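Local coordinates for protein monothiol glutaredoxin-S14, chloroplastic (Arabidopsis thaliana, PDB 3IPZ) that may donate iron-sulfur clusters and may reduce glutathione-mixed disulfides, binding a [2Fe-2S] cluster as a homodimer and a labile one with BOLA1, at residues K25-R28 against D29-M32; V39-I42 against L43-L46; M60-Q63 against G64-Y68; L77-G81 against E82-G86; I89-E92 against A93-T96. All coordinates share one frame; numbering follows the deposited sequence.

Contact 1: K25-R28 against D29-M32; sequences KGTR and DFPM
Thr27 and Phe30 stand side by side and point the same way, and the methyl CG2 of Thr27 comes in at the ring edge, near the ring plane and 3.4 Å from Phe30 CD1. A chi1 of -166° turns Thr27 OG1 opposite the backbone N and leaves CG2 for the phenylalanine. The hydroxyl has other partners: Thr27 OG1 lies 2.7 Å from a water that accepts a bond from Asp29 N and gives a weak one to Asp29 OD1, and it also hydrogen-bonds Asp52 OD2. This tight reversal, its two halves running 165° apart, makes up most of the loop between strand 20-24 and helix 34-45 of the thioredoxin fold, just before Cys33, the probable cluster ligand. Gly26 and Pro31 form a single backbone bridge, framed by Met32 N to Lys25 O at 2.9 Å and Thr27 N to Phe30 O at 3.2 Å; the latter donor stands well above the carbonyl plane. Met32 CG packs 3.4 Å from Gly26 CA. Arg28 meets Asp29 through its chain, CG lying 3.5 Å from Asp29 OD2, while its guanidinium, tilted 58° to the carboxylate, bonds Phe50 O and Asp52. Lys25, probably a glutathione ligand, leads away from the turn and touches Cys33.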
loop_
_atom_site.group_PDB
_atom_site.type_symbol
_atom_site.label_atom_id
_atom_site.label_comp_id
_atom_site.label_asym_id
_atom_site.label_seq_id
_atom_site.Cartn_x
_atom_site.Cartn_y
_atom_site.Cartn_z
ATOM N N LYS A 25 0.789 0.673 -9.357
ATOM C CA LYS A 25 1.095 1.132 -10.699
ATOM C C LYS A 25 -0.261 1.099 -11.386
ATOM O O LYS A 25 -0.802 0.027 -11.683
ATOM C CB LYS A 25 2.084 0.181 -11.373
ATOM C CG LYS A 25 3.459 0.231 -10.727
ATOM C CD LYS A 25 4.469 -0.603 -11.462
ATOM C CE LYS A 25 5.842 -0.420 -10.849
ATOM N NZ LYS A 25 6.859 -1.297 -11.508
ATOM N N GLY A 26 -0.832 2.280 -11.592
ATOM C CA GLY A 26 -2.134 2.346 -12.214
ATOM C C GLY A 26 -3.213 2.643 -11.198
ATOM O O GLY A 26 -2.951 3.224 -10.143
ATOM N N THR A 27 -4.429 2.212 -11.513
ATOM C CA THR A 27 -5.586 2.445 -10.667
ATOM C C THR A 27 -6.268 1.107 -10.419
ATOM O O THR A 27 -6.009 0.134 -11.129
ATOM C CB THR A 27 -6.568 3.416 -11.377
ATOM O OG1 THR A 27 -7.538 3.891 -10.439
ATOM C CG2 THR A 27 -7.295 2.700 -12.499
ATOM N N ARG A 28 -7.152 1.050 -9.429
ATOM C CA ARG A 28 -7.821 -0.206 -9.112
ATOM C C ARG A 28 -8.605 -0.787 -10.269
ATOM O O ARG A 28 -8.698 -2.003 -10.414
ATOM C CB ARG A 28 -8.744 -0.048 -7.900
ATOM C CG ARG A 28 -10.216 0.127 -8.232
ATOM C CD ARG A 28 -11.025 0.154 -6.955
ATOM N NE ARG A 28 -10.460 1.115 -6.017
ATOM C CZ ARG A 28 -10.682 1.095 -4.707
ATOM N NH1 ARG A 28 -11.465 0.157 -4.175
ATOM N NH2 ARG A 28 -10.109 2.006 -3.926
ATOM N N ASP A 29 -9.183 0.075 -11.094
ATOM C CA ASP A 29 -9.955 -0.401 -12.239
ATOM C C ASP A 29 -9.048 -0.652 -13.435
ATOM O O ASP A 29 -9.402 -1.409 -14.332
ATOM C CB ASP A 29 -11.022 0.623 -12.625
ATOM C CG ASP A 29 -12.069 0.799 -11.554
ATOM O OD1 ASP A 29 -12.548 1.940 -11.388
ATOM O OD2 ASP A 29 -12.420 -0.202 -10.888
ATOM N N PHE A 30 -7.883 -0.006 -13.441
ATOM C CA PHE A 30 -6.929 -0.149 -14.539
ATOM C C PHE A 30 -5.500 -0.377 -14.063
ATOM O O PHE A 30 -4.645 0.510 -14.163
ATOM C CB PHE A 30 -6.969 1.086 -15.449
ATOM C CG PHE A 30 -8.333 1.386 -15.988
ATOM C CD1 PHE A 30 -9.138 2.350 -15.384
ATOM C CD2 PHE A 30 -8.850 0.642 -17.050
ATOM C CE1 PHE A 30 -10.441 2.563 -15.822
ATOM C CE2 PHE A 30 -10.150 0.846 -17.495
ATOM C CZ PHE A 30 -10.950 1.807 -16.880
ATOM N N PRO A 31 -5.226 -1.571 -13.523
ATOM C CA PRO A 31 -3.874 -1.890 -13.042
ATOM C C PRO A 31 -2.882 -1.984 -14.213
ATOM O O PRO A 31 -3.117 -2.690 -15.186
ATOM C CB PRO A 31 -4.071 -3.222 -12.310
ATOM C CG PRO A 31 -5.259 -3.829 -13.011
ATOM C CD PRO A 31 -6.178 -2.646 -13.199
ATOM N N MET A 32 -1.780 -1.261 -14.109
ATOM C CA MET A 32 -0.764 -1.229 -15.154
ATOM C C MET A 32 0.227 -2.375 -15.039
ATOM O O MET A 32 1.054 -2.595 -15.928
ATOM C CB MET A 32 0.008 0.090 -15.071
ATOM C CG MET A 32 -0.867 1.318 -15.190
ATOM S SD MET A 32 -1.466 1.537 -16.863
ATOM C CE MET A 32 -0.025 2.295 -17.569
HETATM O O HOH W 1 -10.018 2.930 -10.711
#

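Contact 2: V39-I42 against L43-L46; sequences VVQI and LKNL
Val39 O receives the amide of Leu43, N to O 2.8 Å, the first of four successive i to i+4 backbone hydrogen bonds. Lys44 N to Val40 O is the shortest at 2.7 Å, Asn45 N to Gln41 O follows, and Leu46 N to Ile42 O is the longest at 3.2 Å. These bonds run along helix 34-45 and on to Leu46; the helix is the crossover of the beta-alpha-beta unit that links parallel strands 20-24 and 51-54. The apolar contacts are two. Val39 CG1 faces Leu43 CD1 at 4.3 Å, on a side where Val39 also touches Leu22 and Pro75 and Leu43 touches Phe50. Ile42 CG2 and Leu46 CD1 lie 4.5 Å apart, and both residues pack against Phe94 and Leu99. In mixed packing, the aliphatic chain of Lys44 runs alongside Val40 in the same direction: CE of Lys44 is 3.7 Å from Val40 CG1. That methyl is anti to the backbone N of Val40 (chi1 165°), and Lys44 stays extended beyond CG, which carries its ammonium past the valine to the neighbourhood of Asp29. Among polar side chains, Gln41 NE2 turns back along the helix and bonds the side-chain oxygen of Asn37.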
loop_
_atom_site.group_PDB
_atom_site.type_symbol
_atom_site.label_atom_id
_atom_site.label_comp_id
_atom_site.label_asym_id
_atom_site.label_seq_id
_atom_site.Cartn_x
_atom_site.Cartn_y
_atom_site.Cartn_z
ATOM N N VAL A 39 -2.601 -7.656 -5.827
ATOM C CA VAL A 39 -2.968 -7.080 -4.539
ATOM C C VAL A 39 -4.394 -6.514 -4.574
ATOM O O VAL A 39 -5.172 -6.737 -3.642
ATOM C CB VAL A 39 -1.947 -5.994 -4.092
ATOM C CG1 VAL A 39 -2.361 -5.390 -2.766
ATOM C CG2 VAL A 39 -0.564 -6.618 -3.937
ATOM N N VAL A 40 -4.748 -5.803 -5.642
ATOM C CA VAL A 40 -6.096 -5.260 -5.752
ATOM C C VAL A 40 -7.109 -6.406 -5.662
ATOM O O VAL A 40 -8.083 -6.336 -4.892
ATOM C CB VAL A 40 -6.317 -4.503 -7.097
ATOM C CG1 VAL A 40 -7.809 -4.281 -7.333
ATOM C CG2 VAL A 40 -5.597 -3.150 -7.072
ATOM N N GLN A 41 -6.886 -7.461 -6.442
ATOM C CA GLN A 41 -7.804 -8.599 -6.411
ATOM C C GLN A 41 -7.875 -9.212 -5.012
ATOM O O GLN A 41 -8.948 -9.615 -4.560
ATOM C CB GLN A 41 -7.399 -9.660 -7.442
ATOM C CG GLN A 41 -7.460 -9.182 -8.898
ATOM C CD GLN A 41 -8.707 -8.345 -9.204
ATOM O OE1 GLN A 41 -9.839 -8.784 -8.985
ATOM N NE2 GLN A 41 -8.496 -7.134 -9.721
ATOM N N ILE A 42 -6.735 -9.280 -4.327
ATOM C CA ILE A 42 -6.714 -9.815 -2.969
ATOM C C ILE A 42 -7.663 -8.947 -2.140
ATOM O O ILE A 42 -8.564 -9.454 -1.471
ATOM C CB ILE A 42 -5.307 -9.713 -2.296
ATOM C CG1 ILE A 42 -4.272 -10.538 -3.045
ATOM C CG2 ILE A 42 -5.376 -10.189 -0.869
ATOM C CD1 ILE A 42 -4.549 -12.059 -3.217
ATOM N N LEU A 43 -7.446 -7.633 -2.193
ATOM C CA LEU A 43 -8.254 -6.688 -1.426
ATOM C C LEU A 43 -9.728 -6.693 -1.799
ATOM O O LEU A 43 -10.584 -6.492 -0.939
ATOM C CB LEU A 43 -7.690 -5.266 -1.551
ATOM C CG LEU A 43 -6.294 -5.027 -0.968
ATOM C CD1 LEU A 43 -5.914 -3.585 -1.173
ATOM C CD2 LEU A 43 -6.261 -5.380 0.518
ATOM N N LYS A 44 -10.033 -6.904 -3.074
ATOM C CA LYS A 44 -11.428 -6.954 -3.494
ATOM C C LYS A 44 -12.077 -8.250 -2.984
ATOM O O LYS A 44 -13.244 -8.256 -2.598
ATOM C CB LYS A 44 -11.544 -6.866 -5.019
ATOM C CG LYS A 44 -11.284 -5.470 -5.591
ATOM C CD LYS A 44 -11.658 -5.388 -7.071
ATOM C CE LYS A 44 -11.475 -3.974 -7.620
ATOM N NZ LYS A 44 -11.941 -3.829 -9.030
ATOM N N ASN A 45 -11.304 -9.333 -2.974
ATOM C CA ASN A 45 -11.770 -10.630 -2.500
ATOM C C ASN A 45 -12.224 -10.552 -1.036
ATOM O O ASN A 45 -13.269 -11.102 -0.661
ATOM C CB ASN A 45 -10.637 -11.655 -2.628
ATOM C CG ASN A 45 -10.986 -13.006 -2.005
ATOM O OD1 ASN A 45 -11.599 -13.858 -2.648
ATOM N ND2 ASN A 45 -10.603 -13.199 -0.744
ATOM N N LEU A 46 -11.434 -9.859 -0.217
ATOM C CA LEU A 46 -11.718 -9.721 1.213
ATOM C C LEU A 46 -12.773 -8.682 1.554
ATOM O O LEU A 46 -13.152 -8.541 2.716
ATOM C CB LEU A 46 -10.435 -9.387 1.981
ATOM C CG LEU A 46 -9.249 -10.344 1.803
ATOM C CD1 LEU A 46 -8.095 -9.872 2.665
ATOM C CD2 LEU A 46 -9.646 -11.761 2.183
#

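Contact 3: M60-Q63 against G64-Y68; sequences MLRQ and GLKEY
Leu61 and Leu65 are brought together by unlike first torsions: CG of Leu61 is anti to its backbone N (chi1 172°), whereas CG of Leu65 lies beside its own N and opposite the carbonyl carbon (chi1 -82°). The two side chains then run side by side in one direction, and their CD1 methyls meet at 3.6 Å. Leu65 CG also rests 3.5 Å from Leu61 O, the same oxygen that accepts Leu65 N at 2.8 Å. Since Leu65 further touches Ile55, Phe74 and Gln76, an alanine here would probably leave the Leu61 methyl without its mate and open a gap between the helix and those three residues. One residue on, Arg62 and Lys66 repeat the parallel course. Arg62 bends at chi3 (80°), bringing NH1 to 4.0 Å from Lys66 CD at an oblique angle to the guanidinium plane, while NE forms a salt bridge with Glu59, which would help fix its rotation. Lys66 NZ lies 4.6 Å from Arg62 NH1. Gly64 N to Met60 O (2.9 Å) and Lys66 N to Arg62 O (3.1 Å) continue the i to i+4 pattern. Such paired cations one turn apart on helix 59-69 are consistent with the glutathione site, to which both residues probably belong, with Phe74 packed against Arg62.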
loop_
_atom_site.group_PDB
_atom_site.type_symbol
_atom_site.label_atom_id
_atom_site.label_comp_id
_atom_site.label_asym_id
_atom_site.label_seq_id
_atom_site.Cartn_x
_atom_site.Cartn_y
_atom_site.Cartn_z
ATOM N N MET A 60 8.389 12.199 -7.338
ATOM C CA MET A 60 8.858 12.536 -6.001
ATOM C C MET A 60 8.201 11.614 -4.972
ATOM O O MET A 60 8.867 11.097 -4.068
ATOM C CB MET A 60 8.539 13.997 -5.671
ATOM C CG MET A 60 9.209 14.493 -4.395
ATOM S SD MET A 60 8.892 16.236 -4.036
ATOM C CE MET A 60 9.920 17.022 -5.302
ATOM N N LEU A 61 6.896 11.397 -5.121
ATOM C CA LEU A 61 6.174 10.542 -4.189
ATOM C C LEU A 61 6.698 9.109 -4.270
ATOM O O LEU A 61 6.952 8.475 -3.241
ATOM C CB LEU A 61 4.674 10.585 -4.485
ATOM C CG LEU A 61 3.825 9.577 -3.708
ATOM C CD1 LEU A 61 3.923 9.859 -2.223
ATOM C CD2 LEU A 61 2.389 9.657 -4.169
ATOM N N ARG A 62 6.875 8.623 -5.497
ATOM C CA ARG A 62 7.372 7.274 -5.759
ATOM C C ARG A 62 8.717 7.052 -5.095
ATOM O O ARG A 62 8.891 6.111 -4.314
ATOM C CB ARG A 62 7.522 7.050 -7.265
ATOM C CG ARG A 62 7.667 5.592 -7.683
ATOM C CD ARG A 62 7.871 5.471 -9.189
ATOM N NE ARG A 62 9.253 5.738 -9.586
ATOM C CZ ARG A 62 10.249 4.851 -9.521
ATOM N NH1 ARG A 62 10.031 3.615 -9.076
ATOM N NH2 ARG A 62 11.474 5.202 -9.891
ATOM N N GLN A 63 9.672 7.922 -5.414
ATOM C CA GLN A 63 11.006 7.813 -4.848
ATOM C C GLN A 63 11.015 8.007 -3.331
ATOM O O GLN A 63 11.826 7.400 -2.629
ATOM C CB GLN A 63 11.953 8.796 -5.550
ATOM C CG GLN A 63 12.329 8.336 -6.978
ATOM C CD GLN A 63 13.190 9.345 -7.733
ATOM O OE1 GLN A 63 14.252 9.749 -7.258
ATOM N NE2 GLN A 63 12.734 9.749 -8.920
ATOM N N GLY A 64 10.105 8.833 -2.823
ATOM C CA GLY A 64 10.030 9.044 -1.386
ATOM C C GLY A 64 9.498 7.806 -0.668
ATOM O O GLY A 64 9.988 7.427 0.399
ATOM N N LEU A 65 8.494 7.160 -1.254
ATOM C CA LEU A 65 7.919 5.968 -0.649
ATOM C C LEU A 65 8.915 4.805 -0.615
ATOM O O LEU A 65 8.948 4.039 0.344
ATOM C CB LEU A 65 6.635 5.578 -1.389
ATOM C CG LEU A 65 5.405 6.383 -0.947
ATOM C CD1 LEU A 65 4.271 6.238 -1.950
ATOM C CD2 LEU A 65 4.975 5.909 0.419
ATOM N N LYS A 66 9.732 4.675 -1.654
ATOM C CA LYS A 66 10.728 3.616 -1.678
ATOM C C LYS A 66 11.621 3.745 -0.441
ATOM O O LYS A 66 12.003 2.753 0.172
ATOM C CB LYS A 66 11.591 3.707 -2.944
ATOM C CG LYS A 66 10.896 3.269 -4.220
ATOM C CD LYS A 66 11.766 3.502 -5.463
ATOM C CE LYS A 66 13.077 2.701 -5.402
ATOM N NZ LYS A 66 13.859 2.724 -6.678
ATOM N N GLU A 67 11.944 4.975 -0.067
ATOM C CA GLU A 67 12.801 5.195 1.085
ATOM C C GLU A 67 12.026 5.083 2.385
ATOM O O GLU A 67 12.507 4.492 3.343
ATOM C CB GLU A 67 13.471 6.566 1.008
ATOM C CG GLU A 67 14.579 6.735 2.036
ATOM C CD GLU A 67 15.267 8.086 1.945
ATOM O OE1 GLU A 67 15.697 8.454 0.828
ATOM O OE2 GLU A 67 15.383 8.773 2.988
ATOM N N TYR A 68 10.830 5.660 2.418
ATOM C CA TYR A 68 9.976 5.619 3.604
ATOM C C TYR A 68 9.628 4.178 4.008
ATOM O O TYR A 68 9.704 3.822 5.179
ATOM C CB TYR A 68 8.679 6.392 3.334
ATOM C CG TYR A 68 7.779 6.569 4.536
ATOM C CD1 TYR A 68 8.065 7.516 5.513
ATOM C CD2 TYR A 68 6.628 5.797 4.687
ATOM C CE1 TYR A 68 7.221 7.695 6.613
ATOM C CE2 TYR A 68 5.783 5.965 5.778
ATOM C CZ TYR A 68 6.082 6.916 6.737
ATOM O OH TYR A 68 5.240 7.096 7.817
#

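Contact 4: L77-G81 against E82-G86; sequences LYIGG and EFFGG
The Tyr78 ring is laid across the backbone of Phe83: Phe83 CA sits over one face, 3.7 Å from the ring centroid and 24° off its normal, a CH-pi contact across the strand pair. The Phe83 ring itself meets Tyr78 obliquely, planes 53° apart, and has Gly85 N over one of its faces, toward the rim. On the other side of the sheet, the Phe84 ring receives Ile79 CD1 over one face, 4.2 Å from the centroid, and Leu77 CD2 comes obliquely to 4.3 Å from Phe84 CD2. Ile79 and Phe84 point the same way; with Phe84 CG anti to its backbone N (chi1 -172°), the ring is set beside the isoleucine. The backbone is the hairpin of strands 76-79 and 82-85, closed by a type I' turn from Ile79 to Glu82 in which Gly80 and Gly81 both take positive phi. Ile79 N to Glu82 O (3.0 Å) and Glu82 N to Ile79 O (3.1 Å) seal the turn end. Further along, Leu77 O accepts Phe84 N at 2.7 Å and, weakly, Gly85 N, a classic beta bulge, while Leu77 N reaches Gly85 O at 3.0 Å. Tyr78 OH bonds Ser69 OG, so an alanine in its place would probably leave that hydroxyl without this partner and Phe83 CA without the ring face it packs on. The chemistry thus divides: polar bonds fix the backbone register, and aromatic and aliphatic side chains pack this hairpin, whose strand 82-85 is the sheet edge, against helices 59-69, 87-96 and 98-108.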
loop_
_atom_site.group_PDB
_atom_site.type_symbol
_atom_site.label_atom_id
_atom_site.label_comp_id
_atom_site.label_asym_id
_atom_site.label_seq_id
_atom_site.Cartn_x
_atom_site.Cartn_y
_atom_site.Cartn_z
ATOM N N LEU A 77 1.686 -1.964 0.330
ATOM C CA LEU A 77 0.440 -1.919 1.081
ATOM C C LEU A 77 0.615 -1.420 2.499
ATOM O O LEU A 77 1.495 -1.868 3.228
ATOM C CB LEU A 77 -0.200 -3.311 1.123
ATOM C CG LEU A 77 -1.545 -3.494 1.846
ATOM C CD1 LEU A 77 -2.642 -2.693 1.138
ATOM C CD2 LEU A 77 -1.909 -4.979 1.863
ATOM N N TYR A 78 -0.227 -0.470 2.882
ATOM C CA TYR A 78 -0.207 0.069 4.233
ATOM C C TYR A 78 -1.536 -0.270 4.926
ATOM O O TYR A 78 -2.611 -0.215 4.307
ATOM C CB TYR A 78 -0.005 1.591 4.210
ATOM C CG TYR A 78 1.444 2.018 4.109
ATOM C CD1 TYR A 78 2.120 2.015 2.880
ATOM C CD2 TYR A 78 2.148 2.410 5.254
ATOM C CE1 TYR A 78 3.474 2.399 2.799
ATOM C CE2 TYR A 78 3.483 2.789 5.188
ATOM C CZ TYR A 78 4.143 2.781 3.961
ATOM O OH TYR A 78 5.476 3.133 3.925
ATOM N N ILE A 79 -1.453 -0.630 6.204
ATOM C CA ILE A 79 -2.633 -0.965 6.991
ATOM C C ILE A 79 -2.444 -0.357 8.365
ATOM O O ILE A 79 -1.421 -0.599 9.012
ATOM C CB ILE A 79 -2.806 -2.493 7.145
ATOM C CG1 ILE A 79 -2.942 -3.149 5.776
ATOM C CG2 ILE A 79 -4.044 -2.798 7.966
ATOM C CD1 ILE A 79 -2.720 -4.661 5.759
ATOM N N GLY A 80 -3.428 0.433 8.805
ATOM C CA GLY A 80 -3.334 1.073 10.105
ATOM C C GLY A 80 -2.178 2.058 10.152
ATOM O O GLY A 80 -1.653 2.364 11.225
ATOM N N GLY A 81 -1.773 2.552 8.985
ATOM C CA GLY A 81 -0.688 3.516 8.923
ATOM C C GLY A 81 0.706 2.926 9.031
ATOM O O GLY A 81 1.682 3.670 9.161
ATOM N N GLU A 82 0.809 1.600 8.991
ATOM C CA GLU A 82 2.108 0.929 9.067
ATOM C C GLU A 82 2.324 0.162 7.780
ATOM O O GLU A 82 1.392 -0.447 7.261
ATOM C CB GLU A 82 2.160 -0.045 10.249
ATOM C CG GLU A 82 1.969 0.620 11.611
ATOM C CD GLU A 82 3.119 1.554 11.980
ATOM O OE1 GLU A 82 2.953 2.363 12.924
ATOM O OE2 GLU A 82 4.188 1.475 11.334
ATOM N N PHE A 83 3.547 0.202 7.256
ATOM C CA PHE A 83 3.858 -0.507 6.024
ATOM C C PHE A 83 3.714 -2.018 6.260
ATOM O O PHE A 83 4.372 -2.589 7.128
ATOM C CB PHE A 83 5.280 -0.165 5.572
ATOM C CG PHE A 83 5.757 -0.977 4.409
ATOM C CD1 PHE A 83 5.076 -0.951 3.197
ATOM C CD2 PHE A 83 6.879 -1.796 4.533
ATOM C CE1 PHE A 83 5.505 -1.741 2.110
ATOM C CE2 PHE A 83 7.312 -2.585 3.459
ATOM C CZ PHE A 83 6.617 -2.554 2.243
ATOM N N PHE A 84 2.844 -2.659 5.488
ATOM C CA PHE A 84 2.634 -4.091 5.639
ATOM C C PHE A 84 3.580 -4.900 4.759
ATOM O O PHE A 84 4.179 -5.859 5.222
ATOM C CB PHE A 84 1.190 -4.466 5.309
ATOM C CG PHE A 84 0.859 -5.883 5.635
ATOM C CD1 PHE A 84 0.659 -6.275 6.962
ATOM C CD2 PHE A 84 0.798 -6.843 4.628
ATOM C CE1 PHE A 84 0.409 -7.595 7.284
ATOM C CE2 PHE A 84 0.546 -8.177 4.938
ATOM C CZ PHE A 84 0.353 -8.557 6.266
ATOM N N GLY A 85 3.713 -4.522 3.491
ATOM C CA GLY A 85 4.622 -5.251 2.623
ATOM C C GLY A 85 4.357 -5.070 1.146
ATOM O O GLY A 85 3.392 -4.398 0.761
ATOM N N GLY A 86 5.229 -5.654 0.320
ATOM C CA GLY A 86 5.055 -5.566 -1.118
ATOM C C GLY A 86 4.196 -6.731 -1.581
ATOM O O GLY A 86 3.501 -7.353 -0.777
#

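Contact 5: I89-E92 against A93-T96; sequences ITLE and AFKT
Ala93 N bonds Ile89 O at 3.0 Å, Lys95 N bonds Leu91 O at 3.0 Å and Thr96 N bonds Glu92 O at 2.8 Å, an i to i+4 pattern that is disturbed at Phe94. There the amide is shared, bonding weakly both to Thr90 O and to Leu91 O, with an N-H...O angle of 127° in each case, so Leu91 O takes two donors. These turns form helix 87-96, which follows the beta hairpin of the thioredoxin fold; Thr90 OG1 bonds back to Gly86 O in the preceding N-cap position. Among the side chains, Ala93 adds only a methyl, 3.4 Å from Ile89 O, and it touches Glu98 and Leu99 of helix 98-108. Phe94 extends from the helix with CG anti to the backbone N (chi1 173°), and its ring packs toward Ile42, Asn45 and Leu99; its CD2 lies 4.3 Å from Leu91 CD2. Leu91 is also met by the stretched chain of Lys95, which crosses it at an angle, CE to Leu91 CD2 3.8 Å. Lys95 NZ and Glu92 OE1 are 4.7 Å apart without direct contact; a water donates to Glu92 OE1 at 3.1 Å and weakly accepts from Lys95 NZ.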
loop_
_atom_site.group_PDB
_atom_site.type_symbol
_atom_site.label_atom_id
_atom_site.label_comp_id
_atom_site.label_asym_id
_atom_site.label_seq_id
_atom_site.Cartn_x
_atom_site.Cartn_y
_atom_site.Cartn_z
ATOM N N ILE A 89 4.954 -10.531 0.107
ATOM C CA ILE A 89 4.535 -10.595 1.490
ATOM C C ILE A 89 3.011 -10.491 1.659
ATOM O O ILE A 89 2.437 -11.138 2.539
ATOM C CB ILE A 89 5.274 -9.517 2.308
ATOM C CG1 ILE A 89 6.703 -10.005 2.554
ATOM C CG2 ILE A 89 4.556 -9.230 3.623
ATOM C CD1 ILE A 89 7.675 -8.931 3.041
ATOM N N THR A 90 2.358 -9.705 0.803
ATOM C CA THR A 90 0.906 -9.547 0.870
ATOM C C THR A 90 0.200 -10.819 0.408
ATOM O O THR A 90 -0.827 -11.213 0.966
ATOM C CB THR A 90 0.407 -8.373 -0.013
ATOM O OG1 THR A 90 1.026 -7.153 0.409
ATOM C CG2 THR A 90 -1.112 -8.232 0.105
ATOM N N LEU A 91 0.759 -11.462 -0.612
ATOM C CA LEU A 91 0.183 -12.688 -1.147
ATOM C C LEU A 91 0.275 -13.788 -0.097
ATOM O O LEU A 91 -0.684 -14.522 0.141
ATOM C CB LEU A 91 0.941 -13.119 -2.402
ATOM C CG LEU A 91 0.172 -13.853 -3.508
ATOM C CD1 LEU A 91 1.131 -14.820 -4.181
ATOM C CD2 LEU A 91 -1.020 -14.623 -2.957
ATOM N N GLU A 92 1.440 -13.894 0.536
ATOM C CA GLU A 92 1.660 -14.908 1.555
ATOM C C GLU A 92 0.760 -14.703 2.773
ATOM O O GLU A 92 0.158 -15.649 3.271
ATOM C CB GLU A 92 3.131 -14.897 1.980
ATOM C CG GLU A 92 3.492 -15.871 3.094
ATOM C CD GLU A 92 3.386 -17.330 2.683
ATOM O OE1 GLU A 92 3.310 -17.617 1.468
ATOM O OE2 GLU A 92 3.397 -18.191 3.589
ATOM N N ALA A 93 0.673 -13.468 3.252
ATOM C CA ALA A 93 -0.154 -13.167 4.409
ATOM C C ALA A 93 -1.612 -13.427 4.062
ATOM O O ALA A 93 -2.450 -13.614 4.943
ATOM C CB ALA A 93 0.037 -11.729 4.830
ATOM N N PHE A 94 -1.911 -13.424 2.766
ATOM C CA PHE A 94 -3.265 -13.691 2.308
ATOM C C PHE A 94 -3.551 -15.190 2.445
ATOM O O PHE A 94 -4.556 -15.586 3.030
ATOM C CB PHE A 94 -3.428 -13.267 0.852
ATOM C CG PHE A 94 -4.746 -13.659 0.259
ATOM C CD1 PHE A 94 -5.934 -13.203 0.818
ATOM C CD2 PHE A 94 -4.802 -14.485 -0.856
ATOM C CE1 PHE A 94 -7.167 -13.566 0.270
ATOM C CE2 PHE A 94 -6.032 -14.857 -1.414
ATOM C CZ PHE A 94 -7.214 -14.395 -0.849
ATOM N N LYS A 95 -2.659 -16.014 1.897
ATOM C CA LYS A 95 -2.788 -17.470 1.969
ATOM C C LYS A 95 -2.794 -17.927 3.424
ATOM O O LYS A 95 -3.497 -18.856 3.813
ATOM C CB LYS A 95 -1.607 -18.143 1.272
ATOM C CG LYS A 95 -1.483 -17.864 -0.213
ATOM C CD LYS A 95 -0.231 -18.542 -0.760
ATOM C CE LYS A 95 0.005 -18.223 -2.231
ATOM N NZ LYS A 95 1.345 -18.714 -2.677
ATOM N N THR A 96 -1.998 -17.242 4.221
ATOM C CA THR A 96 -1.829 -17.538 5.626
ATOM C C THR A 96 -2.971 -17.098 6.541
ATOM O O THR A 96 -3.210 -17.716 7.585
ATOM C CB THR A 96 -0.510 -16.900 6.072
ATOM O OG1 THR A 96 0.460 -17.930 6.287
ATOM C CG2 THR A 96 -0.688 -16.049 7.288
HETATM O O HOH W 2 3.623 -16.481 -1.421
#

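Contact 4 lies nearest the chain centre, about 6 Å centre to centre, while the others lie 12 to 14 Å away; contact 1 is a surface loop. Contacts 2, 3 and 5 are single-helix contacts ruled by i to i+4 bonds, whereas contacts 1 and 4 are chain reversals, one with a single bridge and the other a true hairpin. Contacts 2 and 5 join through Phe94, whose CD2 is 3.4 Å from Ile42 CD1, and Ala93 of contact 5 meets Phe84 of contact 4. Contact 3, across the centre from contacts 2 and 5, reaches the hairpin through Tyr68 and Tyr78. Cations that probably bind glutathione lie at contacts 1 and 3; apolar packing prevails where contacts 2, 4 and 5 converge.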